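Local structure of VgrG protein (4DTH) at residues A12-F16 with K45-V49; G26-L31 with T88-S93; W113-F118 with L130-S135; T167-Q173 with L363-E367. The protein probably cross-links actin of the host cell through its actin cross-linking domain, which binds ATP and magnesium ions. All blocks are in the same frame, centred on the assembly; numbering follows the deposited sequence.

How the contacts relate
From the N terminus, segment 12-16 enters first and is met later by strand residues 45-49, so contact 1 closes an early loop. Residues 26-31 lie inside that loop, but their partner 88-93 comes after it, so contacts 1 and 2 cross. They also touch, F16 packing on V92 and S93, and both reach ATP. Strand 85-97 then leads into helix 101-124, whose return loop makes contact 3; L114 meets L91 and F118 meets L31, seating the helix on the sheet. Contact 4 follows in series and spans the longest separation, bringing the end of the modelled chain back to residues 167-173. It borders contact 2, where E30 and G172 share a backbone hydrogen bond, and contact 3, where M168 meets A115.

Contact 1. Residues A12-F16 with K45-V49. With ATP (adenosine-5'-triphosphate), chain B.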
# COMPACT_ATOMS: atom_id res chain seq x y z
N ALA A 12 1.31 -4.78 21.73
CA ALA A 12 0.21 -4.85 20.77
C ALA A 12 -0.03 -3.52 20.02
O ALA A 12 -0.62 -2.57 20.57
CB ALA A 12 -1.06 -5.29 21.49
N THR A 13 0.44 -3.45 18.73
CA THR A 13 0.20 -2.28 17.89
C THR A 13 -1.25 -2.43 17.39
O THR A 13 -1.60 -3.50 16.88
CB THR A 13 1.15 -2.17 16.67
OG1 THR A 13 1.25 -3.41 15.99
CG2 THR A 13 2.50 -1.64 17.02
N PRO A 14 -2.11 -1.40 17.58
CA PRO A 14 -3.50 -1.53 17.11
C PRO A 14 -3.57 -1.75 15.61
O PRO A 14 -2.70 -1.29 14.86
CB PRO A 14 -4.14 -0.20 17.51
CG PRO A 14 -3.25 0.38 18.54
CD PRO A 14 -1.88 -0.07 18.18
N ASP A 15 -4.59 -2.50 15.18
CA ASP A 15 -4.81 -2.75 13.77
C ASP A 15 -5.42 -1.50 13.18
O ASP A 15 -6.05 -0.71 13.89
CB ASP A 15 -5.78 -3.92 13.56
CG ASP A 15 -5.15 -5.26 13.83
OD1 ASP A 15 -4.21 -5.63 13.08
OD2 ASP A 15 -5.61 -5.96 14.76
N PHE A 16 -5.27 -1.36 11.86
CA PHE A 16 -5.86 -0.24 11.16
C PHE A 16 -7.37 -0.26 11.32
O PHE A 16 -7.97 -1.33 11.15
CB PHE A 16 -5.58 -0.35 9.65
CG PHE A 16 -4.15 -0.14 9.21
CD1 PHE A 16 -3.39 0.90 9.72
CD2 PHE A 16 -3.58 -0.96 8.24
CE1 PHE A 16 -2.08 1.12 9.27
CE2 PHE A 16 -2.27 -0.75 7.80
CZ PHE A 16 -1.52 0.29 8.32
N LYS A 45 6.05 -4.48 12.60
CA LYS A 45 5.76 -3.39 13.54
C LYS A 45 6.53 -3.51 14.84
O LYS A 45 6.53 -4.58 15.44
CB LYS A 45 4.25 -3.33 13.83
CG LYS A 45 3.41 -2.80 12.67
CD LYS A 45 2.82 -3.89 11.79
CE LYS A 45 1.38 -4.16 12.14
NZ LYS A 45 0.57 -4.45 10.93
N PHE A 46 7.19 -2.41 15.28
CA PHE A 46 7.92 -2.40 16.56
C PHE A 46 7.41 -1.32 17.51
O PHE A 46 7.82 -1.26 18.67
CB PHE A 46 9.45 -2.38 16.38
CG PHE A 46 10.04 -1.15 15.76
CD1 PHE A 46 10.16 -1.03 14.38
CD2 PHE A 46 10.54 -0.12 16.55
CE1 PHE A 46 10.74 0.10 13.80
CE2 PHE A 46 11.14 1.01 15.97
CZ PHE A 46 11.22 1.11 14.60
N GLY A 47 6.48 -0.51 17.03
CA GLY A 47 5.89 0.54 17.84
C GLY A 47 4.89 1.39 17.09
O GLY A 47 4.60 1.14 15.91
N TYR A 48 4.38 2.40 17.77
CA TYR A 48 3.45 3.36 17.18
C TYR A 48 3.46 4.67 17.94
O TYR A 48 3.92 4.74 19.09
CB TYR A 48 2.02 2.78 17.03
CG TYR A 48 1.31 2.46 18.32
CD1 TYR A 48 1.51 1.24 18.97
CD2 TYR A 48 0.37 3.34 18.87
CE1 TYR A 48 0.83 0.92 20.14
CE2 TYR A 48 -0.31 3.03 20.04
CZ TYR A 48 -0.09 1.82 20.67
OH TYR A 48 -0.76 1.50 21.82
N VAL A 49 2.98 5.71 17.26
CA VAL A 49 2.86 7.04 17.84
C VAL A 49 1.39 7.38 17.87
O VAL A 49 0.69 7.18 16.87
CB VAL A 49 3.72 8.10 17.10
CG1 VAL A 49 3.33 9.53 17.49
CG2 VAL A 49 5.20 7.86 17.37
PG ATP B . 2.52 -4.08 0.27
O1G ATP B . 2.40 -3.04 -0.80
O2G ATP B . 1.62 -5.25 -0.01
O3G ATP B . 3.93 -4.59 0.40
PB ATP B . 1.91 -3.78 3.07
O1B ATP B . 1.27 -5.11 3.15
O2B ATP B . 3.27 -3.87 3.73
O3B ATP B . 2.08 -3.38 1.64
PA ATP B . -0.46 -2.44 3.85
O1A ATP B . -1.14 -3.45 3.01
O2A ATP B . -0.95 -2.62 5.28
O3A ATP B . 1.01 -2.68 3.81
O5' ATP B . -0.81 -0.98 3.28
C5' ATP B . -0.45 0.12 4.13
C4' ATP B . -0.95 1.44 3.59
O4' ATP B . -2.39 1.38 3.38
C3' ATP B . -0.73 2.61 4.54
O3' ATP B . -0.46 3.83 3.85
C2' ATP B . -2.05 2.67 5.29
O2' ATP B . -2.28 3.89 5.97
C1' ATP B . -3.00 2.43 4.13
N9 ATP B . -4.37 2.06 4.47
C8 ATP B . -4.78 0.98 5.21
N7 ATP B . -6.08 0.90 5.34
C5 ATP B . -6.56 2.00 4.64
C6 ATP B . -7.86 2.48 4.39
N6 ATP B . -8.98 1.89 4.83
N1 ATP B . -7.98 3.60 3.64
C2 ATP B . -6.87 4.19 3.18
N3 ATP B . -5.60 3.84 3.35
C4 ATP B . -5.51 2.72 4.10
O HOH W 1 -2.46 -1.07 22.34
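Packing, rather than direct hydrogen bonding, joins these segments. P14 lies over one face of the Y48 ring in a CH-pi contact, with CD 3.6 Å from the ring centroid and 15° off its normal; a proline CD, polarised by its nitrogen, suits a tyrosine face well. T13 fills the space next to it. T13 CG2 lies 3.6 Å from Y48 CD1 and 3.7 Å from G47 O, while T13 OG1 sits 3.7 Å from K45 CB. K45 and Y48 both direct CB toward the loop, although they are three residues apart, because the strand carries a classic beta bulge: F46 and G47 together face L60 of the antiparallel strand 56-68. G47 is almost fully extended, a conformation that comes easily to glycine. Polar contact is indirect, through water 1, which donates to A12 O at 3.0 Å and lies 3.1 Å from Y48 OH. P14 O is bound by Y94 OH. F16 belongs to the ATP pocket: the nucleotide's C8 lies over one face of its ring, and F16 CE2 is 3.4 Å from ATP O2A.

Contact 2. Residues G26-L31 with T88-S93; sequences GIENEL and TVELVS. With MG (magnesium ion), chain E; ATP (adenosine-5'-triphosphate), chain B.
Build two extended antiparallel strands, axes 4.4 Å apart at 161°, pairing E28-V92 and E30-E90 (non-hydrogen-bonded) around N29-L91 (hydrogen-bonded). In the backbone ladder N29 N to L91 O, L91 N to N29 O and L31 N to V89 O are each 2.8 Å, S93 N to I27 O 2.9 Å. I27 N donates to S93 OG (2.8 Å; chi1 p), a hydroxyl replacing a carbonyl; S93 O accepts from ATP O2' (2.6 Å). On the other side E28 and E30 make backbone bonds with Q174 and G172. Water 2 accepts from V89 N (2.7 Å) and donates to L31 O (2.8 Å). These sheet strands carry the ATP-magnesium site: E28 OE2 (chi1 m) binds magnesium at 2.6 Å, E90 (chi1 t) belongs to that site, and E28 shares a second magnesium with Q174 and E351. A CB on G26 would clash with ATP O2'. T88 OG1 donates to E30 OE1 (2.7 Å) and accepts from M64 N. On the opposite face, L31 CD2 meets L91 CD1 (3.9 Å) under M111 and F118 of helix 101-124.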
# COMPACT_ATOMS: atom_id res chain seq x y z
N GLY A 26 -4.12 6.92 3.60
CA GLY A 26 -3.01 6.47 4.42
C GLY A 26 -1.72 6.86 3.74
O GLY A 26 -1.70 7.08 2.52
N ILE A 27 -0.64 7.00 4.52
CA ILE A 27 0.66 7.39 3.96
C ILE A 27 1.77 6.47 4.47
O ILE A 27 1.66 5.92 5.56
CB ILE A 27 1.02 8.90 4.18
CG1 ILE A 27 1.16 9.25 5.69
CG2 ILE A 27 0.02 9.84 3.45
CD1 ILE A 27 1.79 10.64 6.01
N GLU A 28 2.81 6.30 3.65
CA GLU A 28 3.99 5.49 3.94
C GLU A 28 5.17 6.41 3.75
O GLU A 28 5.24 7.13 2.75
CB GLU A 28 4.10 4.28 3.02
CG GLU A 28 3.03 3.23 3.29
CD GLU A 28 2.91 2.20 2.19
OE1 GLU A 28 2.57 2.57 1.04
OE2 GLU A 28 3.16 1.01 2.47
N ASN A 29 6.06 6.43 4.73
CA ASN A 29 7.15 7.39 4.74
C ASN A 29 8.45 6.77 5.24
O ASN A 29 8.64 6.60 6.45
CB ASN A 29 6.68 8.53 5.67
CG ASN A 29 7.55 9.74 5.77
OD1 ASN A 29 7.52 10.45 6.78
ND2 ASN A 29 8.28 10.04 4.72
N GLU A 30 9.34 6.42 4.29
CA GLU A 30 10.63 5.80 4.63
C GLU A 30 11.60 6.88 5.08
O GLU A 30 11.75 7.91 4.42
CB GLU A 30 11.17 5.00 3.44
CG GLU A 30 12.32 4.06 3.78
CD GLU A 30 12.95 3.38 2.58
OE1 GLU A 30 13.70 2.40 2.79
OE2 GLU A 30 12.68 3.80 1.43
N LEU A 31 12.24 6.68 6.22
CA LEU A 31 13.17 7.66 6.77
C LEU A 31 14.59 7.46 6.27
O LEU A 31 15.00 6.33 6.00
CB LEU A 31 13.16 7.60 8.31
CG LEU A 31 11.82 7.80 9.03
CD1 LEU A 31 12.01 7.72 10.50
CD2 LEU A 31 11.15 9.14 8.66
N THR A 88 15.67 -0.39 6.98
CA THR A 88 15.32 1.03 7.00
C THR A 88 14.02 1.11 7.85
O THR A 88 13.35 0.10 8.06
CB THR A 88 15.10 1.58 5.58
OG1 THR A 88 14.06 0.84 4.94
CG2 THR A 88 16.38 1.54 4.74
N VAL A 89 13.70 2.30 8.34
CA VAL A 89 12.50 2.54 9.13
C VAL A 89 11.47 3.24 8.25
O VAL A 89 11.78 4.23 7.59
CB VAL A 89 12.79 3.35 10.42
CG1 VAL A 89 11.49 3.83 11.08
CG2 VAL A 89 13.63 2.55 11.40
N GLU A 90 10.25 2.71 8.26
CA GLU A 90 9.16 3.32 7.52
C GLU A 90 8.02 3.67 8.47
O GLU A 90 7.58 2.82 9.25
CB GLU A 90 8.68 2.39 6.40
CG GLU A 90 7.58 3.00 5.54
CD GLU A 90 7.06 2.05 4.49
OE1 GLU A 90 6.75 0.89 4.84
OE2 GLU A 90 6.92 2.48 3.32
N LEU A 91 7.56 4.92 8.41
CA LEU A 91 6.44 5.40 9.23
C LEU A 91 5.19 5.23 8.38
O LEU A 91 5.13 5.71 7.25
CB LEU A 91 6.64 6.86 9.69
CG LEU A 91 7.98 7.20 10.37
CD1 LEU A 91 7.95 8.62 10.91
CD2 LEU A 91 8.32 6.21 11.49
N VAL A 92 4.23 4.44 8.90
CA VAL A 92 3.01 4.06 8.17
C VAL A 92 1.80 4.60 8.93
O VAL A 92 1.52 4.15 10.04
CB VAL A 92 2.94 2.52 7.97
CG1 VAL A 92 1.67 2.12 7.22
CG2 VAL A 92 4.17 1.99 7.24
N SER A 93 1.10 5.58 8.35
CA SER A 93 -0.02 6.17 9.08
C SER A 93 -1.21 5.24 9.25
O SER A 93 -1.41 4.33 8.43
CB SER A 93 -0.49 7.47 8.41
OG SER A 93 -1.23 7.23 7.23
MG MG E . 4.17 -0.37 4.39
PG ATP B . 2.52 -4.08 0.27
O1G ATP B . 2.40 -3.04 -0.80
O2G ATP B . 1.62 -5.25 -0.01
O3G ATP B . 3.93 -4.59 0.40
PB ATP B . 1.91 -3.78 3.07
O1B ATP B . 1.27 -5.11 3.15
O2B ATP B . 3.27 -3.87 3.73
O3B ATP B . 2.08 -3.38 1.64
PA ATP B . -0.46 -2.44 3.85
O1A ATP B . -1.14 -3.45 3.01
O2A ATP B . -0.95 -2.62 5.28
O3A ATP B . 1.01 -2.68 3.81
O5' ATP B . -0.81 -0.98 3.28
C5' ATP B . -0.45 0.12 4.13
C4' ATP B . -0.95 1.44 3.59
O4' ATP B . -2.39 1.38 3.38
C3' ATP B . -0.73 2.61 4.54
O3' ATP B . -0.46 3.83 3.85
C2' ATP B . -2.05 2.67 5.29
O2' ATP B . -2.28 3.89 5.97
C1' ATP B . -3.00 2.43 4.13
N9 ATP B . -4.37 2.06 4.47
C8 ATP B . -4.78 0.98 5.21
N7 ATP B . -6.08 0.90 5.34
C5 ATP B . -6.56 2.00 4.64
C6 ATP B . -7.86 2.48 4.39
N6 ATP B . -8.98 1.89 4.83
N1 ATP B . -7.98 3.60 3.64
C2 ATP B . -6.87 4.19 3.18
N3 ATP B . -5.60 3.84 3.35
C4 ATP B . -5.51 2.72 4.10
O HOH W 2 15.47 4.34 7.92

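Contact 3. Residues W113-F118 with L130-S135; sequences WLATHF and LAPIQS. With SO4 (sulfate ion), chain H.
Residues 113-118 are regular helix, with H117 N bonded to W113 O (2.9 Å) and F118 N to L114 O (2.8 Å). Residues 130-135 form a largely extended loop running back beside it: W113 CA is 8.0 Å from S135 CA, and F118 CA 8.3 Å from L130 CA. This is the return from helix 101-124 to strand 140-144. W113 and H117, one turn apart and both t at chi1, face the loop. S135 CB lies over the indole, 3.8 Å from the centroid of the five-membered ring, while I133 CD1 touches W113 CZ2 (3.7 Å) and H117 CE1 (3.5 Å). L130 CG packs on F118 CE1 (3.7 Å) above L60. S135 OG turns to D137 and F140 N. Water 3 links H117 NE2 and A131 O, 2.7 Å from each. A sulfate, probably from the crystallisation liquor, accepts on O4 from W113 NE1 and on O2 from H117 ND1, each at 2.9 Å, and from E136 N. Cohesion is therefore apolar; one water bridges the segments, without direct hydrogen bonds.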
# COMPACT_ATOMS: atom_id res chain seq x y z
N TRP A 113 7.88 15.46 14.20
CA TRP A 113 8.34 15.46 15.59
C TRP A 113 9.20 14.21 15.83
O TRP A 113 10.27 14.32 16.43
CB TRP A 113 7.16 15.49 16.60
CG TRP A 113 7.62 15.09 17.99
CD1 TRP A 113 8.39 15.84 18.83
CD2 TRP A 113 7.54 13.79 18.58
NE1 TRP A 113 8.75 15.09 19.93
CE2 TRP A 113 8.25 13.83 19.79
CE3 TRP A 113 6.92 12.58 18.19
CZ2 TRP A 113 8.35 12.72 20.64
CZ3 TRP A 113 7.02 11.48 19.04
CH2 TRP A 113 7.71 11.57 20.26
N LEU A 114 8.71 13.03 15.41
CA LEU A 114 9.46 11.79 15.62
C LEU A 114 10.82 11.82 14.94
O LEU A 114 11.80 11.36 15.54
CB LEU A 114 8.65 10.53 15.25
CG LEU A 114 9.37 9.20 15.56
CD1 LEU A 114 9.57 9.01 17.06
CD2 LEU A 114 8.62 8.02 14.98
N ALA A 115 10.91 12.41 13.74
CA ALA A 115 12.20 12.55 13.04
C ALA A 115 13.17 13.39 13.88
O ALA A 115 14.34 13.01 14.00
CB ALA A 115 11.99 13.18 11.67
N THR A 116 12.69 14.48 14.51
CA THR A 116 13.56 15.28 15.38
C THR A 116 13.97 14.48 16.62
O THR A 116 15.11 14.58 17.06
CB THR A 116 12.96 16.65 15.72
OG1 THR A 116 11.92 16.51 16.70
CG2 THR A 116 12.49 17.40 14.50
N HIS A 117 13.03 13.69 17.17
CA HIS A 117 13.29 12.84 18.34
C HIS A 117 14.36 11.77 17.99
O HIS A 117 15.27 11.53 18.79
CB HIS A 117 11.98 12.20 18.82
CG HIS A 117 12.15 11.26 19.96
ND1 HIS A 117 12.23 11.71 21.27
CD2 HIS A 117 12.26 9.91 19.96
CE1 HIS A 117 12.40 10.63 22.01
NE2 HIS A 117 12.42 9.52 21.27
N PHE A 118 14.27 11.18 16.78
CA PHE A 118 15.25 10.20 16.28
C PHE A 118 16.63 10.85 16.12
O PHE A 118 17.64 10.21 16.41
CB PHE A 118 14.79 9.60 14.94
CG PHE A 118 13.89 8.38 14.99
CD1 PHE A 118 14.21 7.29 15.80
CD2 PHE A 118 12.81 8.26 14.12
CE1 PHE A 118 13.42 6.13 15.79
CE2 PHE A 118 12.02 7.10 14.11
CZ PHE A 118 12.33 6.05 14.96
N LEU A 130 14.39 2.56 21.08
CA LEU A 130 13.59 3.75 21.31
C LEU A 130 12.81 3.49 22.59
O LEU A 130 12.40 2.34 22.82
CB LEU A 130 12.55 3.88 20.17
CG LEU A 130 12.61 5.03 19.19
CD1 LEU A 130 11.22 5.29 18.62
CD2 LEU A 130 13.11 6.32 19.82
N ALA A 131 12.65 4.51 23.44
CA ALA A 131 11.91 4.36 24.69
C ALA A 131 10.50 4.94 24.52
O ALA A 131 10.34 5.96 23.84
CB ALA A 131 12.63 5.08 25.83
N PRO A 132 9.48 4.31 25.17
CA PRO A 132 8.13 4.89 25.10
C PRO A 132 8.07 6.16 25.95
O PRO A 132 8.26 6.11 27.18
CB PRO A 132 7.22 3.77 25.62
CG PRO A 132 8.09 2.82 26.31
CD PRO A 132 9.52 3.11 26.03
N ILE A 133 8.00 7.30 25.28
CA ILE A 133 8.00 8.61 25.92
C ILE A 133 6.87 9.46 25.38
O ILE A 133 6.28 9.14 24.34
CB ILE A 133 9.39 9.33 25.73
CG1 ILE A 133 9.79 9.48 24.23
CG2 ILE A 133 10.51 8.66 26.52
CD1 ILE A 133 9.32 10.75 23.57
N GLN A 134 6.66 10.60 26.04
CA GLN A 134 5.70 11.60 25.61
C GLN A 134 6.54 12.77 25.12
O GLN A 134 7.56 13.09 25.75
CB GLN A 134 4.79 12.02 26.77
CG GLN A 134 3.63 12.90 26.35
CD GLN A 134 2.73 13.18 27.52
OE1 GLN A 134 2.91 14.17 28.23
NE2 GLN A 134 1.78 12.30 27.76
N SER A 135 6.13 13.40 24.01
CA SER A 135 6.80 14.57 23.43
C SER A 135 6.84 15.70 24.47
O SER A 135 6.00 15.74 25.38
CB SER A 135 6.05 15.06 22.19
OG SER A 135 4.78 15.59 22.51
S SO4 H . 11.14 15.15 22.75
O1 SO4 H . 12.13 15.89 23.52
O2 SO4 H . 11.76 14.58 21.54
O3 SO4 H . 10.63 14.05 23.58
O4 SO4 H . 10.04 16.06 22.36
O HOH W 3 12.46 7.39 22.98

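Contact 4. Residues T167-Q173 with L363-E367. With SO4 (sulfate ion), chain I.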
# COMPACT_ATOMS: atom_id res chain seq x y z
N THR A 167 15.57 12.53 8.10
CA THR A 167 14.81 13.19 7.06
C THR A 167 13.83 12.31 6.31
O THR A 167 13.85 11.09 6.42
CB THR A 167 15.79 13.88 6.06
OG1 THR A 167 16.63 12.88 5.48
CG2 THR A 167 16.64 15.00 6.73
N MET A 168 12.99 12.96 5.51
CA MET A 168 12.00 12.31 4.64
C MET A 168 12.06 12.99 3.28
O MET A 168 12.48 14.14 3.18
CB MET A 168 10.59 12.32 5.26
CG MET A 168 10.27 13.56 6.03
SD MET A 168 8.91 13.38 7.18
CE MET A 168 9.74 12.75 8.64
N THR A 169 11.72 12.25 2.20
CA THR A 169 11.82 12.76 0.82
C THR A 169 10.73 12.13 -0.07
O THR A 169 10.33 11.00 0.22
CB THR A 169 13.27 12.55 0.32
OG1 THR A 169 13.54 13.38 -0.81
CG2 THR A 169 13.61 11.08 0.04
N PRO A 170 10.26 12.80 -1.17
CA PRO A 170 9.22 12.18 -2.01
C PRO A 170 9.52 10.77 -2.49
O PRO A 170 8.59 9.95 -2.52
CB PRO A 170 9.07 13.17 -3.17
CG PRO A 170 9.43 14.49 -2.57
CD PRO A 170 10.59 14.16 -1.66
N SER A 171 10.79 10.45 -2.82
CA SER A 171 11.17 9.09 -3.24
C SER A 171 10.97 8.04 -2.14
O SER A 171 10.91 6.85 -2.45
CB SER A 171 12.60 9.04 -3.80
OG SER A 171 13.60 9.27 -2.83
N GLY A 172 10.86 8.46 -0.87
CA GLY A 172 10.58 7.54 0.22
C GLY A 172 9.12 7.53 0.61
O GLY A 172 8.73 6.89 1.59
N GLN A 173 8.27 8.24 -0.17
CA GLN A 173 6.86 8.41 0.17
C GLN A 173 5.84 7.83 -0.80
O GLN A 173 5.97 7.97 -2.02
CB GLN A 173 6.56 9.90 0.40
CG GLN A 173 7.31 10.48 1.60
CD GLN A 173 7.13 11.96 1.80
OE1 GLN A 173 6.92 12.74 0.86
NE2 GLN A 173 7.29 12.40 3.03
N LEU A 363 1.43 14.69 2.75
CA LEU A 363 2.74 14.16 3.12
C LEU A 363 3.59 15.15 3.92
O LEU A 363 3.64 16.34 3.57
CB LEU A 363 3.50 13.67 1.87
CG LEU A 363 3.17 12.26 1.30
CD1 LEU A 363 3.55 11.14 2.27
CD2 LEU A 363 1.72 12.14 0.85
N PRO A 364 4.27 14.68 4.98
CA PRO A 364 5.15 15.59 5.74
C PRO A 364 6.40 15.94 4.94
O PRO A 364 6.90 15.12 4.16
CB PRO A 364 5.49 14.79 7.00
CG PRO A 364 5.37 13.36 6.59
CD PRO A 364 4.33 13.30 5.50
N LYS A 365 6.90 17.16 5.13
CA LYS A 365 8.08 17.66 4.43
C LYS A 365 9.13 18.09 5.45
O LYS A 365 8.81 18.93 6.30
CB LYS A 365 7.71 18.86 3.51
CG LYS A 365 6.22 18.98 3.12
CD LYS A 365 5.44 20.04 3.97
CE LYS A 365 3.94 20.04 3.68
NZ LYS A 365 3.23 21.09 4.46
N THR A 366 10.38 17.55 5.37
CA THR A 366 11.46 17.95 6.29
C THR A 366 11.75 19.45 6.08
O THR A 366 11.91 19.90 4.95
CB THR A 366 12.75 17.13 6.07
OG1 THR A 366 12.52 15.76 6.35
CG2 THR A 366 13.92 17.61 6.94
N GLU A 367 11.80 20.20 7.18
CA GLU A 367 12.09 21.63 7.15
C GLU A 367 13.57 21.88 6.97
O GLU A 367 14.40 21.32 7.69
S SO4 I . 13.42 12.75 -4.45
O1 SO4 I . 12.18 12.81 -5.24
O2 SO4 I . 13.90 14.11 -4.21
O3 SO4 I . 13.16 12.11 -3.16
O4 SO4 I . 14.44 11.98 -5.19
O HOH W 4 11.15 16.45 2.75
O HOH W 5 7.13 15.49 1.05
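A loop-to-loop contact beside strand 24-30 of the mixed sheet, which carries the ATP and magnesium site, brings the end of the modelled chain against the loop that leads into strand 173-180. The next residue of that strand, Q174, binds a magnesium ion together with E28 and E351; the Q173 side chain is about 9 Å from a magnesium ion. The entry loop closes with two overlapping type I beta turns, in which G172 N bonds to T169 O (2.8 Å) and Q173 N to P170 O (2.9 Å); proline fits the first corner because its ring fixes phi near the value required. At the outer edge, a sulfate, probably from the crystallisation liquor, takes hydrogen bonds on O3 from T169 OG1, S171 N and S171 OG. Across the contact, M168 N donates to T366 OG1 at 3.0 Å, and water 4 joins M168 O (2.7 Å) to T366 N (2.9 Å). T167 CG2 also packs on T366 CG2 (3.8 Å). M168, long and flexible, reaches inward until SD is 3.6 Å from P364 CG, among N29, L112 and A115. The P364 ring packs on I27 and M111. Q173, with both a donor and an acceptor in its amide, completes the contact: NE2 donates to P364 O at 3.0 Å, and water 5 donates to both Q173 OE1 (2.8 Å) and P364 O (3.1 Å).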